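NADH dehydrogenase, putative (Plasmodium falciparum, PDB 5JWC) probably catalyses the oxidation of NADH with transfer of the electrons through bound FAD to ubiquinone, as a type II NADH dehydrogenase of the malaria parasite. Local coordinates at residues Asp130-Ala135 with Asn335-Ile340; Glu325-Ile330 with Asp342-Gln347; Ile31-Ser36 with Val54-Pro59. One frame throughout, in Å; residues are numbered along the deposited sequence.

Contact 1: Asp130-Ala135 with Asn335-Ile340; sequences DYLIIA and NNIYAI. With FAD (flavin-adenine dinucleotide), chain C.
Leu-132 O receives Tyr-338 N at 2.7 Å in an almost perfectly straight bond, the N-H...O angle being 178°. Ile-337 CA also turns its hydrogen toward this oxygen, so two groups of the facing strand meet one carbonyl. The pattern repeats in the parallel ladder: Leu-132 N donates to Asn-336 O at 3.0 Å, and Ile-134 N reaches Tyr-338 O at 2.7 Å. Ile-340 N closes the run on Ile-134 O at 3.0 Å. Where the pairing begins, Asn-336 ND2 makes a weak bond to Asp-130 O, and the asparagine CB lies beside Tyr-131 CD1, the amide plane turned 68° from the ring.

Beta-branched isoleucines suit these extended backbones and fill both faces. Ile-134 has CG1 anti to its own carbonyl carbon (chi1 -53°), which carries CD1 to within 3.7 Å of Ile-337 CG2, while the small Ala-339 lies beside its CB. On the reverse face Ile-133 CD1 approaches Tyr-338 CB at 4.1 Å. Past the strands, Ala-135 CB meets Ile-340 CG1 at 3.7 Å. Ala-135 belongs to the FAD pocket, its O 3.5 Å from FAD O4B.

Both strands belong to the sheet of the Rossmann-type, FAD-binding part of the fold. Strand 337-339 is outermost at this end, whereas strand 131-134 also bonds to strand 30-34. Helix 424-440 covers the Ile-133 and Tyr-338 face, with Phe-438 edge-to-face against the rings of Tyr-131 and Tyr-338; helix 303-309 packs on Ile-134 and Ile-337.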
# COMPACT_ATOMS: atom_id res chain seq x y z
N ASP A 130 -21.61 23.57 19.88
CA ASP A 130 -22.49 24.70 19.62
C ASP A 130 -23.17 24.58 18.25
O ASP A 130 -24.34 24.94 18.07
CB ASP A 130 -21.71 26.00 19.72
CG ASP A 130 -21.18 26.24 21.13
OD1 ASP A 130 -22.00 26.14 22.07
OD2 ASP A 130 -19.97 26.46 21.30
N TYR A 131 -22.42 24.09 17.26
CA TYR A 131 -22.98 23.77 15.95
C TYR A 131 -22.49 22.40 15.51
O TYR A 131 -21.34 22.03 15.76
CB TYR A 131 -22.57 24.79 14.90
CG TYR A 131 -23.03 26.20 15.18
CD1 TYR A 131 -24.32 26.61 14.87
CD2 TYR A 131 -22.17 27.12 15.76
CE1 TYR A 131 -24.73 27.92 15.13
CE2 TYR A 131 -22.56 28.40 16.01
CZ TYR A 131 -23.84 28.80 15.70
OH TYR A 131 -24.21 30.10 15.98
N LEU A 132 -23.37 21.68 14.82
CA LEU A 132 -23.03 20.37 14.30
C LEU A 132 -23.22 20.34 12.77
O LEU A 132 -24.31 20.65 12.26
CB LEU A 132 -23.90 19.31 14.96
CG LEU A 132 -23.60 17.86 14.60
CD1 LEU A 132 -22.19 17.44 15.01
CD2 LEU A 132 -24.66 16.96 15.21
N ILE A 133 -22.16 19.98 12.05
CA ILE A 133 -22.23 19.82 10.60
C ILE A 133 -22.22 18.34 10.23
O ILE A 133 -21.18 17.67 10.28
CB ILE A 133 -21.05 20.51 9.89
CG1 ILE A 133 -20.72 21.86 10.57
CG2 ILE A 133 -21.35 20.66 8.40
CD1 ILE A 133 -21.82 22.90 10.49
N ILE A 134 -23.37 17.80 9.87
CA ILE A 134 -23.43 16.38 9.56
C ILE A 134 -23.08 16.12 8.08
O ILE A 134 -23.78 16.56 7.16
CB ILE A 134 -24.80 15.78 9.88
CG1 ILE A 134 -25.20 16.11 11.33
CG2 ILE A 134 -24.82 14.26 9.59
CD1 ILE A 134 -26.55 15.51 11.74
N ALA A 135 -21.97 15.43 7.86
CA ALA A 135 -21.49 15.14 6.52
C ALA A 135 -20.98 13.70 6.44
O ALA A 135 -19.86 13.46 6.00
CB ALA A 135 -20.39 16.11 6.12
N ASN A 335 -31.95 25.29 15.54
CA ASN A 335 -31.36 25.55 14.23
C ASN A 335 -29.84 25.53 14.24
O ASN A 335 -29.20 26.35 13.57
CB ASN A 335 -31.82 26.89 13.67
CG ASN A 335 -33.27 26.91 13.33
OD1 ASN A 335 -33.85 25.89 12.96
ND2 ASN A 335 -33.89 28.08 13.46
N ASN A 336 -29.26 24.62 15.01
CA ASN A 336 -27.82 24.59 15.16
C ASN A 336 -27.21 23.30 14.62
O ASN A 336 -26.02 23.05 14.77
CB ASN A 336 -27.43 24.79 16.64
CG ASN A 336 -27.96 23.70 17.54
OD1 ASN A 336 -28.84 22.93 17.16
ND2 ASN A 336 -27.40 23.60 18.74
N ILE A 337 -28.04 22.48 13.97
CA ILE A 337 -27.55 21.33 13.23
C ILE A 337 -27.72 21.54 11.71
O ILE A 337 -28.80 21.90 11.25
CB ILE A 337 -28.26 20.04 13.67
CG1 ILE A 337 -28.13 19.86 15.19
CG2 ILE A 337 -27.69 18.79 12.94
CD1 ILE A 337 -28.71 18.57 15.70
N TYR A 338 -26.63 21.33 10.96
CA TYR A 338 -26.63 21.44 9.50
C TYR A 338 -26.24 20.08 8.91
O TYR A 338 -25.63 19.25 9.59
CB TYR A 338 -25.64 22.50 9.00
CG TYR A 338 -25.98 23.93 9.35
CD1 TYR A 338 -26.49 24.79 8.40
CD2 TYR A 338 -25.76 24.43 10.64
CE1 TYR A 338 -26.78 26.10 8.70
CE2 TYR A 338 -26.06 25.75 10.96
CZ TYR A 338 -26.58 26.58 9.98
OH TYR A 338 -26.89 27.88 10.24
N ALA A 339 -26.62 19.83 7.66
CA ALA A 339 -26.17 18.62 6.98
C ALA A 339 -25.85 18.95 5.54
O ALA A 339 -26.53 19.79 4.93
CB ALA A 339 -27.20 17.53 7.07
N ILE A 340 -24.81 18.32 5.00
CA ILE A 340 -24.38 18.59 3.63
C ILE A 340 -23.97 17.29 2.95
O ILE A 340 -23.69 16.29 3.63
CB ILE A 340 -23.18 19.57 3.59
CG1 ILE A 340 -21.97 18.96 4.30
CG2 ILE A 340 -23.54 20.90 4.22
CD1 ILE A 340 -20.75 19.94 4.35
PA FAD C . -18.15 11.08 1.68
O1A FAD C . -18.31 9.62 1.36
O2A FAD C . -17.22 11.80 0.76
O5B FAD C . -17.67 11.28 3.20
C5B FAD C . -18.39 10.73 4.28
C4B FAD C . -17.46 10.75 5.48
O4B FAD C . -18.19 10.46 6.65
C3B FAD C . -16.36 9.69 5.35
O3B FAD C . -15.15 10.24 5.82
C2B FAD C . -16.80 8.62 6.34
O2B FAD C . -15.68 7.94 6.87
C1B FAD C . -17.47 9.50 7.39
N9A FAD C . -18.43 8.81 8.26
C8A FAD C . -19.28 7.78 7.94
N7A FAD C . -19.99 7.47 9.05
C5A FAD C . -19.61 8.28 10.06
C6A FAD C . -20.02 8.38 11.38
N6A FAD C . -21.02 7.63 11.83
N1A FAD C . -19.44 9.34 12.19
C2A FAD C . -18.47 10.18 11.68
N3A FAD C . -18.06 10.07 10.36
C4A FAD C . -18.62 9.13 9.57
N1 FAD C . -18.92 12.71 -7.63
C2 FAD C . -18.69 13.64 -8.60
O2 FAD C . -19.20 14.75 -8.50
N3 FAD C . -17.88 13.35 -9.69
C4 FAD C . -17.28 12.13 -9.82
O4 FAD C . -16.55 11.91 -10.80
C4X FAD C . -17.49 11.18 -8.83
N5 FAD C . -16.90 9.93 -8.92
C5X FAD C . -17.13 9.00 -7.92
C6 FAD C . -16.53 7.75 -7.99
C7 FAD C . -16.74 6.80 -7.01
C7M FAD C . -16.07 5.45 -7.14
C8 FAD C . -17.55 7.09 -5.92
C8M FAD C . -17.80 6.07 -4.85
C9 FAD C . -18.16 8.35 -5.84
C9A FAD C . -17.95 9.30 -6.83
N10 FAD C . -18.54 10.55 -6.76
C10 FAD C . -18.31 11.48 -7.74
C1' FAD C . -19.47 10.91 -5.64
C2' FAD C . -18.82 11.51 -4.41
O2' FAD C . -17.84 10.63 -3.94
C3' FAD C . -19.90 11.61 -3.34
O3' FAD C . -21.02 12.32 -3.83
C4' FAD C . -19.26 12.33 -2.17
O4' FAD C . -18.39 11.41 -1.57
C5' FAD C . -20.28 12.83 -1.16
O5' FAD C . -19.57 13.54 -0.16
P FAD C . -19.94 13.33 1.39
O1P FAD C . -19.12 14.27 2.23
O2P FAD C . -21.43 13.51 1.51
O3P FAD C . -19.61 11.77 1.68

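Contact 2: Glu325-Ile330 with Asp342-Gln347; sequences EKLRVI and DCKKIQ. With FAD (flavin-adenine dinucleotide), chain C.
Leu-327 and Ile-346 supply the main apolar contact, CD2 of the leucine coming to 3.7 Å from CD1 of the isoleucine. Leu-327 sits in the left-handed region of backbone space (phi 77°), yet the end of its side chain swings in toward strand 344-346. Ile-346 uses both of its branches: with CG1 anti to the carbonyl carbon and CG2 anti to the backbone N (chi1 -59°), the longer arm meets the leucine and CG2 rests 4.0 Å from Glu-325 CA. A beta-branched residue therefore covers side chain and backbone of the loop at once. More loosely, Ile-330 CD1 lies against Gln-347 CB at 4.0 Å, and the methylene part of Lys-344 brings CE to 4.3 Å from Leu-327 CD2.

The polar ends turn to other partners. Lys-344 NZ forms a salt bridge with Glu-430 of helix 424-440 and a hydrogen bond with Gly-341 O, so the charged end of this buried lysine is paired. Glu-325 OE1 accepts from Lys-349 N.

A third kind of interaction holds the cofactor, at the far end of segment 342-347. Asp-342 N donates to FAD O2P at 2.8 Å, and the ribityl hydroxyl FAD O3' donates to Asp-342 OD1 at 3.1 Å. This pair of bonds, one to the pyrophosphate and one to the ribityl chain, fits the Gly-Asp motif that FAD-binding oxidoreductases of this family carry.

The chemistry thus divides the segment: dispersion contacts hold strand 344-346 against the 325-330 loop, while directional bonds fix Asp-342 on FAD, the carboxylate suiting a hydroxyl donor and the amide suiting a phosphate oxygen.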
# COMPACT_ATOMS: atom_id res chain seq x y z
N GLU A 325 -33.51 25.32 2.93
CA GLU A 325 -32.77 25.95 1.84
C GLU A 325 -31.44 26.55 2.29
O GLU A 325 -30.62 26.96 1.46
CB GLU A 325 -33.63 27.02 1.17
CG GLU A 325 -33.98 28.26 2.06
CD GLU A 325 -35.08 28.01 3.08
OE1 GLU A 325 -35.72 26.94 3.07
OE2 GLU A 325 -35.32 28.91 3.91
N LYS A 326 -31.22 26.56 3.60
CA LYS A 326 -29.99 27.10 4.17
C LYS A 326 -29.15 25.98 4.78
O LYS A 326 -28.15 26.24 5.45
CB LYS A 326 -30.33 28.17 5.23
CG LYS A 326 -30.73 29.50 4.63
CD LYS A 326 -31.39 30.41 5.67
CE LYS A 326 -31.81 31.73 5.03
NZ LYS A 326 -32.66 32.57 5.94
N LEU A 327 -29.59 24.75 4.52
CA LEU A 327 -28.92 23.49 4.87
C LEU A 327 -29.08 23.14 6.34
O LEU A 327 -28.37 22.27 6.85
CB LEU A 327 -27.42 23.52 4.49
CG LEU A 327 -27.11 23.80 3.03
CD1 LEU A 327 -25.62 23.66 2.70
CD2 LEU A 327 -27.94 22.88 2.14
N ARG A 328 -30.02 23.81 7.02
CA ARG A 328 -30.34 23.49 8.41
C ARG A 328 -31.25 22.29 8.50
O ARG A 328 -32.26 22.23 7.81
CB ARG A 328 -30.98 24.70 9.11
CG ARG A 328 -30.07 25.91 9.13
CD ARG A 328 -30.73 27.16 9.68
NE ARG A 328 -31.95 27.48 8.95
CZ ARG A 328 -32.75 28.49 9.24
NH1 ARG A 328 -33.85 28.70 8.52
NH2 ARG A 328 -32.45 29.30 10.25
N VAL A 329 -30.90 21.33 9.35
CA VAL A 329 -31.75 20.17 9.57
C VAL A 329 -33.12 20.61 10.09
O VAL A 329 -33.20 21.43 10.99
CB VAL A 329 -31.11 19.19 10.56
CG1 VAL A 329 -32.09 18.07 10.91
CG2 VAL A 329 -29.80 18.61 9.97
N ILE A 330 -34.18 20.06 9.50
CA ILE A 330 -35.55 20.48 9.81
C ILE A 330 -36.08 19.76 11.06
O ILE A 330 -35.90 18.55 11.20
CB ILE A 330 -36.49 20.21 8.60
CG1 ILE A 330 -36.10 21.08 7.40
CG2 ILE A 330 -37.96 20.42 8.98
CD1 ILE A 330 -36.83 20.72 6.09
N ASP A 342 -24.10 13.75 0.62
CA ASP A 342 -24.98 12.63 0.26
C ASP A 342 -25.96 12.19 1.35
O ASP A 342 -26.88 11.42 1.08
CB ASP A 342 -24.14 11.40 -0.09
CG ASP A 342 -23.45 11.50 -1.43
OD1 ASP A 342 -23.56 12.54 -2.12
OD2 ASP A 342 -22.77 10.51 -1.79
N CYS A 343 -25.75 12.63 2.58
CA CYS A 343 -26.63 12.17 3.66
C CYS A 343 -27.94 12.97 3.75
O CYS A 343 -28.79 12.67 4.58
CB CYS A 343 -25.93 12.23 5.03
SG CYS A 343 -25.66 13.91 5.68
N LYS A 344 -28.09 13.99 2.90
CA LYS A 344 -29.22 14.91 3.02
C LYS A 344 -29.97 15.13 1.70
O LYS A 344 -29.42 14.88 0.61
CB LYS A 344 -28.75 16.26 3.58
CG LYS A 344 -27.84 17.05 2.64
CD LYS A 344 -28.59 18.06 1.78
CE LYS A 344 -27.66 18.80 0.82
NZ LYS A 344 -26.98 17.88 -0.17
N LYS A 345 -31.19 15.63 1.82
CA LYS A 345 -31.95 16.21 0.71
C LYS A 345 -32.50 17.57 1.17
O LYS A 345 -32.85 17.74 2.34
CB LYS A 345 -33.11 15.30 0.29
CG LYS A 345 -32.71 14.06 -0.55
CD LYS A 345 -31.82 14.40 -1.75
CE LYS A 345 -31.22 13.13 -2.41
NZ LYS A 345 -30.21 13.44 -3.51
N ILE A 346 -32.54 18.55 0.27
CA ILE A 346 -33.05 19.88 0.59
C ILE A 346 -34.57 19.95 0.37
O ILE A 346 -35.07 19.55 -0.68
CB ILE A 346 -32.35 20.97 -0.26
CG1 ILE A 346 -30.83 20.95 -0.03
CG2 ILE A 346 -32.94 22.36 0.04
CD1 ILE A 346 -30.10 22.05 -0.76
N GLN A 347 -35.29 20.44 1.38
CA GLN A 347 -36.72 20.74 1.24
C GLN A 347 -36.89 22.23 1.49
O GLN A 347 -36.94 22.67 2.64
CB GLN A 347 -37.56 19.92 2.21
CG GLN A 347 -39.02 20.39 2.29
CD GLN A 347 -39.73 20.36 0.92
OE1 GLN A 347 -40.04 19.28 0.41
NE2 GLN A 347 -39.96 21.53 0.33
PA FAD C . -18.15 11.08 1.68
O1A FAD C . -18.31 9.62 1.36
O2A FAD C . -17.22 11.80 0.76
O5B FAD C . -17.67 11.28 3.20
C5B FAD C . -18.39 10.73 4.28
C4B FAD C . -17.46 10.75 5.48
O4B FAD C . -18.19 10.46 6.65
C3B FAD C . -16.36 9.69 5.35
O3B FAD C . -15.15 10.24 5.82
C2B FAD C . -16.80 8.62 6.34
O2B FAD C . -15.68 7.94 6.87
C1B FAD C . -17.47 9.50 7.39
N9A FAD C . -18.43 8.81 8.26
C8A FAD C . -19.28 7.78 7.94
N7A FAD C . -19.99 7.47 9.05
C5A FAD C . -19.61 8.28 10.06
C6A FAD C . -20.02 8.38 11.38
N6A FAD C . -21.02 7.63 11.83
N1A FAD C . -19.44 9.34 12.19
C2A FAD C . -18.47 10.18 11.68
N3A FAD C . -18.06 10.07 10.36
C4A FAD C . -18.62 9.13 9.57
N1 FAD C . -18.92 12.71 -7.63
C2 FAD C . -18.69 13.64 -8.60
O2 FAD C . -19.20 14.75 -8.50
N3 FAD C . -17.88 13.35 -9.69
C4 FAD C . -17.28 12.13 -9.82
O4 FAD C . -16.55 11.91 -10.80
C4X FAD C . -17.49 11.18 -8.83
N5 FAD C . -16.90 9.93 -8.92
C5X FAD C . -17.13 9.00 -7.92
C6 FAD C . -16.53 7.75 -7.99
C7 FAD C . -16.74 6.80 -7.01
C7M FAD C . -16.07 5.45 -7.14
C8 FAD C . -17.55 7.09 -5.92
C8M FAD C . -17.80 6.07 -4.85
C9 FAD C . -18.16 8.35 -5.84
C9A FAD C . -17.95 9.30 -6.83
N10 FAD C . -18.54 10.55 -6.76
C10 FAD C . -18.31 11.48 -7.74
C1' FAD C . -19.47 10.91 -5.64
C2' FAD C . -18.82 11.51 -4.41
O2' FAD C . -17.84 10.63 -3.94
C3' FAD C . -19.90 11.61 -3.34
O3' FAD C . -21.02 12.32 -3.83
C4' FAD C . -19.26 12.33 -2.17
O4' FAD C . -18.39 11.41 -1.57
C5' FAD C . -20.28 12.83 -1.16
O5' FAD C . -19.57 13.54 -0.16
P FAD C . -19.94 13.33 1.39
O1P FAD C . -19.12 14.27 2.23
O2P FAD C . -21.43 13.51 1.51
O3P FAD C . -19.61 11.77 1.68

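Contact 3: Ile31-Ser36 with Val54-Pro59; sequences IIILGS and VTLISP. With FAD (flavin-adenine dinucleotide), chain C.
Ile-32 CG2 and Ile-57 CD1 press together at 3.5 Å, closer than methyl carbons usually come, and mark the tight part of this parallel strand pair. On the reverse face Ile-33 CD1 is equally near Val-54 CG1, at 3.5 Å. Val-54 places that methyl anti to its backbone N (chi1 -180°), where the long arm of the isoleucine can reach it. Leu-34 and Ile-57 lie side by side, pointing the same way. Branched aliphatic residues suit a central strand pair that is buried on both faces, and backbone hydrogen bonds tie it together, the shortest from Ile-57 N to Ile-33 O at 2.7 Å.

Packing is looser where the pair starts, with Ile-31 CD1 and Val-54 CG2 4.5 Å apart. Toward the cofactor it changes character. Leu-56 spreads its two methyls over Gly-35 O, and Ser-58 OG donates to Ser-36 OG at 2.8 Å, hydroxyl to hydroxyl; Ser-36 OG is also bonded to Arg-60 O. Beyond them Pro-59 is exposed, its CD resting 3.4 Å from FAD N3A. Having no side chain, Gly-35 lets its CA come to 3.3 Å from FAD O4B, at a positive phi of 113°. Ser-36 N donates to FAD O3B at 3.1 Å.

Strand 30-34, helix 38-46 and strand 53-57 make up the first beta-alpha-beta unit of a Rossmann-type dinucleotide-binding fold, in which the start of the glycine-rich turn (Gly-35, Ser-36) and the end of the second strand meet the adenosine ribose, while such a turn typically leads on to the pyrophosphate.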
# COMPACT_ATOMS: atom_id res chain seq x y z
N ILE A 31 -17.75 24.13 16.71
CA ILE A 31 -18.32 23.43 15.56
C ILE A 31 -17.74 22.02 15.49
O ILE A 31 -16.53 21.85 15.39
CB ILE A 31 -18.03 24.15 14.22
CG1 ILE A 31 -18.50 25.60 14.23
CG2 ILE A 31 -18.67 23.38 13.08
CD1 ILE A 31 -18.02 26.39 13.02
N ILE A 32 -18.61 21.02 15.54
CA ILE A 32 -18.19 19.66 15.27
C ILE A 32 -18.59 19.29 13.84
O ILE A 32 -19.75 19.45 13.45
CB ILE A 32 -18.82 18.64 16.25
CG1 ILE A 32 -18.27 18.85 17.68
CG2 ILE A 32 -18.55 17.23 15.78
CD1 ILE A 32 -18.69 17.75 18.63
N ILE A 33 -17.62 18.83 13.06
CA ILE A 33 -17.88 18.31 11.72
C ILE A 33 -17.86 16.79 11.76
O ILE A 33 -16.87 16.19 12.20
CB ILE A 33 -16.81 18.79 10.73
CG1 ILE A 33 -16.68 20.30 10.76
CG2 ILE A 33 -17.10 18.28 9.30
CD1 ILE A 33 -15.36 20.75 10.18
N LEU A 34 -18.93 16.15 11.30
CA LEU A 34 -18.94 14.71 11.23
C LEU A 34 -18.63 14.29 9.80
O LEU A 34 -19.41 14.59 8.90
CB LEU A 34 -20.28 14.12 11.65
CG LEU A 34 -20.78 14.49 13.04
CD1 LEU A 34 -22.08 13.71 13.32
CD2 LEU A 34 -19.70 14.17 14.09
N GLY A 35 -17.51 13.60 9.61
CA GLY A 35 -17.15 13.09 8.29
C GLY A 35 -15.93 13.79 7.74
O GLY A 35 -15.79 15.03 7.85
N SER A 36 -15.04 13.01 7.14
CA SER A 36 -13.83 13.54 6.54
C SER A 36 -13.87 13.38 5.01
O SER A 36 -12.86 13.09 4.37
CB SER A 36 -12.58 12.84 7.11
OG SER A 36 -12.72 11.42 7.09
N VAL A 54 -13.00 24.36 15.97
CA VAL A 54 -13.48 23.34 15.05
C VAL A 54 -12.87 21.98 15.32
O VAL A 54 -11.63 21.85 15.35
CB VAL A 54 -13.17 23.73 13.60
CG1 VAL A 54 -13.69 22.65 12.62
CG2 VAL A 54 -13.75 25.11 13.27
N THR A 55 -13.73 20.98 15.50
CA THR A 55 -13.25 19.61 15.59
C THR A 55 -13.91 18.75 14.52
O THR A 55 -15.14 18.73 14.40
CB THR A 55 -13.53 19.00 16.99
OG1 THR A 55 -12.96 19.84 18.00
CG2 THR A 55 -12.92 17.63 17.11
N LEU A 56 -13.09 18.06 13.73
CA LEU A 56 -13.62 17.11 12.78
C LEU A 56 -13.54 15.72 13.37
O LEU A 56 -12.50 15.29 13.91
CB LEU A 56 -12.89 17.19 11.43
CG LEU A 56 -13.55 16.44 10.27
CD1 LEU A 56 -13.20 17.17 8.94
CD2 LEU A 56 -13.10 14.98 10.19
N ILE A 57 -14.65 15.01 13.25
CA ILE A 57 -14.78 13.69 13.80
C ILE A 57 -15.14 12.70 12.69
O ILE A 57 -16.16 12.86 12.02
CB ILE A 57 -15.85 13.66 14.90
CG1 ILE A 57 -15.43 14.58 16.03
CG2 ILE A 57 -16.01 12.27 15.42
CD1 ILE A 57 -16.48 14.73 17.08
N SER A 58 -14.31 11.69 12.51
CA SER A 58 -14.54 10.67 11.49
C SER A 58 -13.71 9.44 11.80
O SER A 58 -12.61 9.57 12.32
CB SER A 58 -14.17 11.22 10.11
OG SER A 58 -14.27 10.20 9.14
N PRO A 59 -14.23 8.24 11.48
CA PRO A 59 -13.39 7.05 11.71
C PRO A 59 -12.26 6.94 10.70
O PRO A 59 -11.37 6.11 10.85
CB PRO A 59 -14.38 5.89 11.57
CG PRO A 59 -15.45 6.43 10.63
CD PRO A 59 -15.57 7.90 10.97
PA FAD C . -18.15 11.08 1.68
O1A FAD C . -18.31 9.62 1.36
O2A FAD C . -17.22 11.80 0.76
O5B FAD C . -17.67 11.28 3.20
C5B FAD C . -18.39 10.73 4.28
C4B FAD C . -17.46 10.75 5.48
O4B FAD C . -18.19 10.46 6.65
C3B FAD C . -16.36 9.69 5.35
O3B FAD C . -15.15 10.24 5.82
C2B FAD C . -16.80 8.62 6.34
O2B FAD C . -15.68 7.94 6.87
C1B FAD C . -17.47 9.50 7.39
N9A FAD C . -18.43 8.81 8.26
C8A FAD C . -19.28 7.78 7.94
N7A FAD C . -19.99 7.47 9.05
C5A FAD C . -19.61 8.28 10.06
C6A FAD C . -20.02 8.38 11.38
N6A FAD C . -21.02 7.63 11.83
N1A FAD C . -19.44 9.34 12.19
C2A FAD C . -18.47 10.18 11.68
N3A FAD C . -18.06 10.07 10.36
C4A FAD C . -18.62 9.13 9.57
N1 FAD C . -18.92 12.71 -7.63
C2 FAD C . -18.69 13.64 -8.60
O2 FAD C . -19.20 14.75 -8.50
N3 FAD C . -17.88 13.35 -9.69
C4 FAD C . -17.28 12.13 -9.82
O4 FAD C . -16.55 11.91 -10.80
C4X FAD C . -17.49 11.18 -8.83
N5 FAD C . -16.90 9.93 -8.92
C5X FAD C . -17.13 9.00 -7.92
C6 FAD C . -16.53 7.75 -7.99
C7 FAD C . -16.74 6.80 -7.01
C7M FAD C . -16.07 5.45 -7.14
C8 FAD C . -17.55 7.09 -5.92
C8M FAD C . -17.80 6.07 -4.85
C9 FAD C . -18.16 8.35 -5.84
C9A FAD C . -17.95 9.30 -6.83
N10 FAD C . -18.54 10.55 -6.76
C10 FAD C . -18.31 11.48 -7.74
C1' FAD C . -19.47 10.91 -5.64
C2' FAD C . -18.82 11.51 -4.41
O2' FAD C . -17.84 10.63 -3.94
C3' FAD C . -19.90 11.61 -3.34
O3' FAD C . -21.02 12.32 -3.83
C4' FAD C . -19.26 12.33 -2.17
O4' FAD C . -18.39 11.41 -1.57
C5' FAD C . -20.28 12.83 -1.16
O5' FAD C . -19.57 13.54 -0.16
P FAD C . -19.94 13.33 1.39
O1P FAD C . -19.12 14.27 2.23
O2P FAD C . -21.43 13.51 1.51
O3P FAD C . -19.61 11.77 1.68

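All three contacts converge on one FAD. Contacts 1 and 3 belong to the same sheet, their centres 10 Å apart: strand 30-34 lies next to strand 131-134, and Ile-133 N reaches Ile-32 O at 2.8 Å. Contact 2 joins the outer side of contact 1, also at 10 Å between centres, where Val-329 N meets Ile-337 O at 2.9 Å. Contacts 2 and 3 do not touch, with centres 18 Å and nearest atoms about 7 Å apart. Contact 3 holds the adenosine ribose, whereas the chain leaving contact 1 after Ile-340 runs directly to Asp-342 of contact 2, at the pyrophosphate and ribityl chain.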